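Local coordinates for concanavalin A-like lectin protein kinase family protein (Theobroma cacao, PDB 6CTH) that probably transfers phosphate from ATP to protein substrates through a plant receptor-like kinase domain, which is caught with an inhibitor in its nucleotide pocket, at residues V13-F17 with I43-K47; Y59-V63 with L87-Y91. All coordinates share one frame; numbering follows the deposited sequence.

Interaction 1: V13-F17 with I43-K47; sequences VTSNF and IAVKK. With FE7 (N-{(3Z)-2-oxo-3-[phenyl({4-[(piperidin-1-yl)methyl]phenyl}amino)methylidene]-2,3-dihydro-1H-indol-5-yl}ethanesulfonamide), chain B.
Against the N-lobe sheet of the kinase, F17, just beyond helix 7-14, packs on V45 and K47 of the strand that carries the VAIK-type lysine, K46. The F17 ring is sandwiched. K47 CD sits over the centre of one face, 3.8 Å from the ring centroid and 10° off its normal, a CH-pi contact. T14 OG1 lies over the opposite face. K47 runs straight out, CG anti to the backbone N (chi1 -176°), and turns at chi4. Its NZ ends 5.8 Å from the F17 ring centroid, at most a weak cation-pi attraction, and makes a long, weak ion pair with E86. V45 CG1 meets the ring in plane at its edge, 4.0 Å from F17 CE1, while V45 CG2 packs 4.0 Å from T14 CG2. Toward the start of the strand, the contact thins to V13 CG2 against I43 CD1 (4.3 Å). The helix ends in a Schellman motif at S15, and T14 OG1 closes an ST motif by accepting from F17 N (3.0 Å, 152°). It also hydrogen-bonds L10 O, which fixes the hydroxyl above the ring. Alternate residues turn the other way: A44 CB is 3.3 Å from FE7 N1, and K46 extends toward the sulfonamide. Helix 7-14 thus backs a strand whose other face presents the pocket lysine, a feature typical of the kinase N-lobe.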
loop_
_atom_site.group_PDB
_atom_site.type_symbol
_atom_site.label_atom_id
_atom_site.label_comp_id
_atom_site.label_asym_id
_atom_site.label_seq_id
_atom_site.Cartn_x
_atom_site.Cartn_y
_atom_site.Cartn_z
ATOM N N VAL A 13 11.550 13.686 22.451
ATOM C CA VAL A 13 10.699 14.334 21.459
ATOM C C VAL A 13 9.314 13.742 21.380
ATOM O O VAL A 13 8.406 14.439 20.956
ATOM C CB VAL A 13 11.344 14.405 20.059
ATOM C CG1 VAL A 13 12.614 15.219 20.147
ATOM C CG2 VAL A 13 11.526 13.014 19.483
ATOM N N THR A 14 9.143 12.486 21.805
ATOM C CA THR A 14 7.798 11.856 21.902
ATOM C C THR A 14 7.100 11.928 23.287
ATOM O O THR A 14 6.008 11.359 23.470
ATOM C CB THR A 14 7.867 10.374 21.541
ATOM O OG1 THR A 14 8.693 9.661 22.470
ATOM C CG2 THR A 14 8.367 10.210 20.117
ATOM N N SER A 15 7.738 12.605 24.243
ATOM C CA SER A 15 7.250 12.664 25.623
ATOM C C SER A 15 7.091 11.263 26.207
ATOM O O SER A 15 6.035 10.933 26.746
ATOM C CB SER A 15 5.927 13.427 25.732
ATOM O OG SER A 15 6.123 14.799 25.483
ATOM N N ASN A 16 8.167 10.473 26.116
ATOM C CA ASN A 16 8.211 9.090 26.554
ATOM C C ASN A 16 7.084 8.307 25.914
ATOM O O ASN A 16 6.330 7.602 26.584
ATOM C CB ASN A 16 8.166 8.999 28.101
ATOM C CG ASN A 16 9.444 9.470 28.738
ATOM O OD1 ASN A 16 10.517 9.473 28.105
ATOM N ND2 ASN A 16 9.357 9.928 30.022
ATOM N N PHE A 17 6.958 8.467 24.594
ATOM C CA PHE A 17 5.946 7.763 23.812
ATOM C C PHE A 17 4.554 7.834 24.430
ATOM O O PHE A 17 3.870 6.820 24.608
ATOM C CB PHE A 17 6.409 6.318 23.607
ATOM C CG PHE A 17 7.769 6.235 22.997
ATOM C CD1 PHE A 17 7.927 6.393 21.627
ATOM C CD2 PHE A 17 8.896 6.060 23.805
ATOM C CE1 PHE A 17 9.191 6.356 21.063
ATOM C CE2 PHE A 17 10.162 6.014 23.249
ATOM C CZ PHE A 17 10.308 6.169 21.870
ATOM N N ILE A 43 8.409 14.913 13.495
ATOM C CA ILE A 43 8.809 13.671 12.853
ATOM C C ILE A 43 7.815 12.568 13.248
ATOM O O ILE A 43 6.985 12.801 14.142
ATOM C CB ILE A 43 10.230 13.239 13.241
ATOM C CG1 ILE A 43 10.409 13.133 14.751
ATOM C CG2 ILE A 43 11.262 14.202 12.623
ATOM C CD1 ILE A 43 11.765 12.647 15.213
ATOM N N ALA A 44 7.937 11.395 12.637
ATOM C CA ALA A 44 7.130 10.226 13.014
ATOM C C ALA A 44 8.083 9.137 13.478
ATOM O O ALA A 44 9.024 8.781 12.758
ATOM C CB ALA A 44 6.303 9.752 11.842
ATOM N N VAL A 45 7.872 8.625 14.688
ATOM C CA VAL A 45 8.779 7.669 15.290
ATOM C C VAL A 45 7.991 6.378 15.463
ATOM O O VAL A 45 6.984 6.379 16.171
ATOM C CB VAL A 45 9.268 8.152 16.652
ATOM C CG1 VAL A 45 10.202 7.140 17.314
ATOM C CG2 VAL A 45 9.953 9.518 16.516
ATOM N N LYS A 46 8.463 5.308 14.838
ATOM C CA LYS A 46 7.914 3.973 15.034
ATOM C C LYS A 46 8.713 3.218 16.086
ATOM O O LYS A 46 9.917 2.994 15.934
ATOM C CB LYS A 46 7.916 3.223 13.713
ATOM C CG LYS A 46 7.305 1.830 13.820
ATOM C CD LYS A 46 7.040 1.221 12.463
ATOM C CE LYS A 46 6.214 -0.054 12.593
ATOM N NZ LYS A 46 5.808 -0.490 11.248
ATOM N N LYS A 47 8.025 2.843 17.171
ATOM C CA LYS A 47 8.577 2.050 18.232
ATOM C C LYS A 47 8.241 0.585 17.986
ATOM O O LYS A 47 7.062 0.198 18.001
ATOM C CB LYS A 47 7.979 2.507 19.554
ATOM C CG LYS A 47 8.571 1.807 20.761
ATOM C CD LYS A 47 8.112 2.523 22.012
ATOM C CE LYS A 47 8.787 1.933 23.242
ATOM N NZ LYS A 47 8.259 0.585 23.596
HETATM C C4 FE7 B . 3.699 7.312 9.230
HETATM C C14 FE7 B . -0.582 4.850 10.804
HETATM C C5 FE7 B . 4.920 7.873 8.812
HETATM C C6 FE7 B . 5.975 7.084 8.388
HETATM C C11 FE7 B . 0.764 7.240 10.350
HETATM C C7 FE7 B . 5.808 5.712 8.349
HETATM C C8 FE7 B . 3.626 9.647 9.360
HETATM C C9 FE7 B . 2.833 8.416 9.610
HETATM C C10 FE7 B . 1.532 8.465 10.062
HETATM C C12 FE7 B . 1.128 6.412 11.405
HETATM C C13 FE7 B . 0.458 5.224 11.626
HETATM N N1 FE7 B . 4.834 9.251 8.896
HETATM N N2 FE7 B . 0.935 9.661 10.147
HETATM C C3 FE7 B . 3.543 5.928 9.167
HETATM N N3 FE7 B . -4.115 12.144 13.275
HETATM O O2 FE7 B . 3.276 10.807 9.541
HETATM C C2 FE7 B . 4.590 5.135 8.695
HETATM N N FE7 B . 4.441 3.736 8.466
HETATM S S FE7 B . 3.157 2.772 8.672
HETATM O O FE7 B . 2.239 3.403 9.565
HETATM O O1 FE7 B . 3.657 1.470 8.982
HETATM C C1 FE7 B . 2.545 2.816 7.021
HETATM C C FE7 B . 3.726 2.667 6.095
HETATM C C16 FE7 B . -0.292 6.858 9.533
HETATM C C15 FE7 B . -0.956 5.667 9.761
HETATM C C17 FE7 B . -0.319 10.105 10.623
HETATM C C22 FE7 B . -1.234 9.246 11.214
HETATM C C21 FE7 B . -2.466 9.719 11.627
HETATM C C20 FE7 B . -2.814 11.051 11.458
HETATM C C19 FE7 B . -1.896 11.900 10.864
HETATM C C18 FE7 B . -0.659 11.439 10.452
HETATM C C23 FE7 B . -4.153 11.567 11.925
HETATM C C28 FE7 B . -5.395 12.764 13.621
HETATM C C27 FE7 B . -5.334 13.446 14.968
HETATM C C26 FE7 B . -4.913 12.476 16.052
HETATM C C25 FE7 B . -3.653 11.734 15.652
HETATM C C24 FE7 B . -3.796 11.125 14.277
#

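Interaction 2: Y59-V63 with L87-Y91; sequences YASEV and LMLVY. With FE7 (N-{(3Z)-2-oxo-3-[phenyl({4-[(piperidin-1-yl)methyl]phenyl}amino)methylidene]-2,3-dihydro-1H-indol-5-yl}ethanesulfonamide), chain B.
Y91 of strand 86-92 and E62 of helix 54-66 reach for each other from opposite directions. Y91 CB starts on the inhibitor, 3.5 Å from FE7 C6. CG and CD1 stay close to the same C6-C7 edge of the fused bicycle, which comes in tilted to the ring, C7 over one face and offset toward its rim. With CG beside the backbone N (chi1 -49°), the ring points its OH at the helix, where it donates to E62 OE2 at 2.6 Å. OE2 lies in the plane of the tyrosine ring at its edge; the carboxylate is turned nearly perpendicular to the ring (84°), and the OH meets OE2 from above the carboxylate plane, 60° out of it. Y91 directly precedes the hinge, whose E92 O and M94 N hydrogen-bond FE7; this is the gatekeeper position of protein kinases, and E62 matches the conserved glutamate of helix C. The other carboxylate oxygen, E62 OE1, accepts from F160 N of the DFG segment, so both oxygens of this group are engaged and its rotation is restrained. E62 CG, anti to the backbone N, lies against L89 CD1 (3.8 Å), and the bend at chi2 beyond it turns the carboxylate. L89 then wedges between helix residues: CD2 lies 3.5 Å from Y59 CE1 and 3.6 Å from V63 CG2. Y59 is clasped on both faces, by L87 CB on one, 4.0 Å from the ring centroid, and by V63 CG2 of its own helix on the other. M88 O approaches the rim of Y59 in plane, 3.6 Å from CE1, and W80 and V48 add to the packing around that ring.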
loop_
_atom_site.group_PDB
_atom_site.type_symbol
_atom_site.label_atom_id
_atom_site.label_comp_id
_atom_site.label_asym_id
_atom_site.label_seq_id
_atom_site.Cartn_x
_atom_site.Cartn_y
_atom_site.Cartn_z
ATOM N N TYR A 59 11.982 -5.094 11.684
ATOM C CA TYR A 59 12.898 -3.968 11.797
ATOM C C TYR A 59 14.127 -4.172 10.910
ATOM O O TYR A 59 14.516 -3.275 10.142
ATOM C CB TYR A 59 13.346 -3.781 13.275
ATOM C CG TYR A 59 14.451 -2.803 13.460
ATOM C CD1 TYR A 59 14.189 -1.442 13.639
ATOM C CD2 TYR A 59 15.775 -3.207 13.378
ATOM C CE1 TYR A 59 15.235 -0.520 13.765
ATOM C CE2 TYR A 59 16.819 -2.307 13.526
ATOM C CZ TYR A 59 16.542 -0.971 13.715
ATOM O OH TYR A 59 17.581 -0.104 13.830
ATOM N N ALA A 60 14.727 -5.358 10.975
ATOM C CA ALA A 60 15.989 -5.615 10.246
ATOM C C ALA A 60 15.801 -5.564 8.723
ATOM O O ALA A 60 16.616 -4.940 7.985
ATOM C CB ALA A 60 16.562 -6.955 10.657
ATOM N N SER A 61 14.717 -6.196 8.274
ATOM C CA SER A 61 14.269 -6.113 6.905
ATOM C C SER A 61 14.008 -4.655 6.495
ATOM O O SER A 61 14.434 -4.242 5.411
ATOM C CB SER A 61 13.011 -6.979 6.674
ATOM O OG SER A 61 12.506 -6.727 5.364
ATOM N N GLU A 62 13.299 -3.884 7.309
ATOM C CA GLU A 62 13.006 -2.516 6.935
ATOM C C GLU A 62 14.298 -1.734 6.733
ATOM O O GLU A 62 14.458 -1.088 5.683
ATOM C CB GLU A 62 12.083 -1.822 7.920
ATOM C CG GLU A 62 11.881 -0.301 7.735
ATOM C CD GLU A 62 10.576 0.116 7.070
ATOM O OE1 GLU A 62 9.749 -0.728 6.726
ATOM O OE2 GLU A 62 10.345 1.335 6.931
ATOM N N VAL A 63 15.223 -1.780 7.701
ATOM C CA VAL A 63 16.471 -0.989 7.562
ATOM C C VAL A 63 17.272 -1.375 6.329
ATOM O O VAL A 63 17.793 -0.488 5.600
ATOM C CB VAL A 63 17.358 -1.085 8.808
ATOM C CG1 VAL A 63 18.707 -0.403 8.574
ATOM C CG2 VAL A 63 16.640 -0.427 9.942
ATOM N N LEU A 87 14.267 -0.994 19.611
ATOM C CA LEU A 87 14.481 -0.799 18.166
ATOM C C LEU A 87 13.459 0.239 17.704
ATOM O O LEU A 87 12.272 0.130 18.064
ATOM C CB LEU A 87 14.252 -2.090 17.419
ATOM C CG LEU A 87 14.967 -3.378 17.807
ATOM C CD1 LEU A 87 14.282 -4.579 17.181
ATOM C CD2 LEU A 87 16.411 -3.344 17.410
ATOM N N MET A 88 13.917 1.253 16.965
ATOM C CA MET A 88 13.052 2.330 16.462
ATOM C C MET A 88 13.442 2.887 15.111
ATOM O O MET A 88 14.626 2.874 14.776
ATOM C CB MET A 88 13.018 3.467 17.445
ATOM C CG MET A 88 12.400 2.950 18.734
ATOM S SD MET A 88 11.914 4.290 19.712
ATOM C CE MET A 88 13.480 4.462 20.522
ATOM N N LEU A 89 12.442 3.403 14.383
ATOM C CA LEU A 89 12.600 3.893 13.019
ATOM C C LEU A 89 11.948 5.276 12.909
ATOM O O LEU A 89 10.855 5.524 13.464
ATOM C CB LEU A 89 11.964 2.937 12.019
ATOM C CG LEU A 89 12.492 1.501 12.003
ATOM C CD1 LEU A 89 11.432 0.531 11.464
ATOM C CD2 LEU A 89 13.791 1.461 11.201
ATOM N N VAL A 90 12.621 6.190 12.220
ATOM C CA VAL A 90 12.186 7.583 12.184
ATOM C C VAL A 90 11.936 8.019 10.762
ATOM O O VAL A 90 12.775 7.764 9.896
ATOM C CB VAL A 90 13.273 8.518 12.802
ATOM C CG1 VAL A 90 12.728 9.934 12.925
ATOM C CG2 VAL A 90 13.691 8.007 14.156
ATOM N N TYR A 91 10.822 8.707 10.525
ATOM C CA TYR A 91 10.378 9.135 9.203
ATOM C C TYR A 91 9.861 10.565 9.262
ATOM O O TYR A 91 9.631 11.100 10.364
ATOM C CB TYR A 91 9.216 8.257 8.734
ATOM C CG TYR A 91 9.398 6.770 8.855
ATOM C CD1 TYR A 91 9.052 6.098 10.007
ATOM C CD2 TYR A 91 9.840 6.021 7.763
ATOM C CE1 TYR A 91 9.127 4.715 10.077
ATOM C CE2 TYR A 91 9.962 4.664 7.847
ATOM C CZ TYR A 91 9.624 4.004 8.984
ATOM O OH TYR A 91 9.706 2.635 9.048
HETATM C C4 FE7 B . 3.699 7.312 9.230
HETATM C C14 FE7 B . -0.582 4.850 10.804
HETATM C C5 FE7 B . 4.920 7.873 8.812
HETATM C C6 FE7 B . 5.975 7.084 8.388
HETATM C C11 FE7 B . 0.764 7.240 10.350
HETATM C C7 FE7 B . 5.808 5.712 8.349
HETATM C C8 FE7 B . 3.626 9.647 9.360
HETATM C C9 FE7 B . 2.833 8.416 9.610
HETATM C C10 FE7 B . 1.532 8.465 10.062
HETATM C C12 FE7 B . 1.128 6.412 11.405
HETATM C C13 FE7 B . 0.458 5.224 11.626
HETATM N N1 FE7 B . 4.834 9.251 8.896
HETATM N N2 FE7 B . 0.935 9.661 10.147
HETATM C C3 FE7 B . 3.543 5.928 9.167
HETATM N N3 FE7 B . -4.115 12.144 13.275
HETATM O O2 FE7 B . 3.276 10.807 9.541
HETATM C C2 FE7 B . 4.590 5.135 8.695
HETATM N N FE7 B . 4.441 3.736 8.466
HETATM S S FE7 B . 3.157 2.772 8.672
HETATM O O FE7 B . 2.239 3.403 9.565
HETATM O O1 FE7 B . 3.657 1.470 8.982
HETATM C C1 FE7 B . 2.545 2.816 7.021
HETATM C C FE7 B . 3.726 2.667 6.095
HETATM C C16 FE7 B . -0.292 6.858 9.533
HETATM C C15 FE7 B . -0.956 5.667 9.761
HETATM C C17 FE7 B . -0.319 10.105 10.623
HETATM C C22 FE7 B . -1.234 9.246 11.214
HETATM C C21 FE7 B . -2.466 9.719 11.627
HETATM C C20 FE7 B . -2.814 11.051 11.458
HETATM C C19 FE7 B . -1.896 11.900 10.864
HETATM C C18 FE7 B . -0.659 11.439 10.452
HETATM C C23 FE7 B . -4.153 11.567 11.925
HETATM C C28 FE7 B . -5.395 12.764 13.621
HETATM C C27 FE7 B . -5.334 13.446 14.968
HETATM C C26 FE7 B . -4.913 12.476 16.052
HETATM C C25 FE7 B . -3.653 11.734 15.652
HETATM C C24 FE7 B . -3.796 11.125 14.277
#

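From the N terminus, helix 7-14 and the turn after it pack on strand 41-48, and interaction 1 closes a loop containing strands 22-25 and 29-36. The chain then runs straight from that strand into helix 54-66, where interaction 2 opens; it closes at strand 86-92 after strand 77-83. The two loops stand in series, neither nested nor crossed. Their strands are antiparallel neighbours, joined by probable hydrogen bonds from K46 N to L89 O and A44 N to Y91 O, while F17 also packs on M88. Interaction 1 thus adds the N-terminal helix to the sheet, interaction 2 adds helix C, and both border the FE7 pocket.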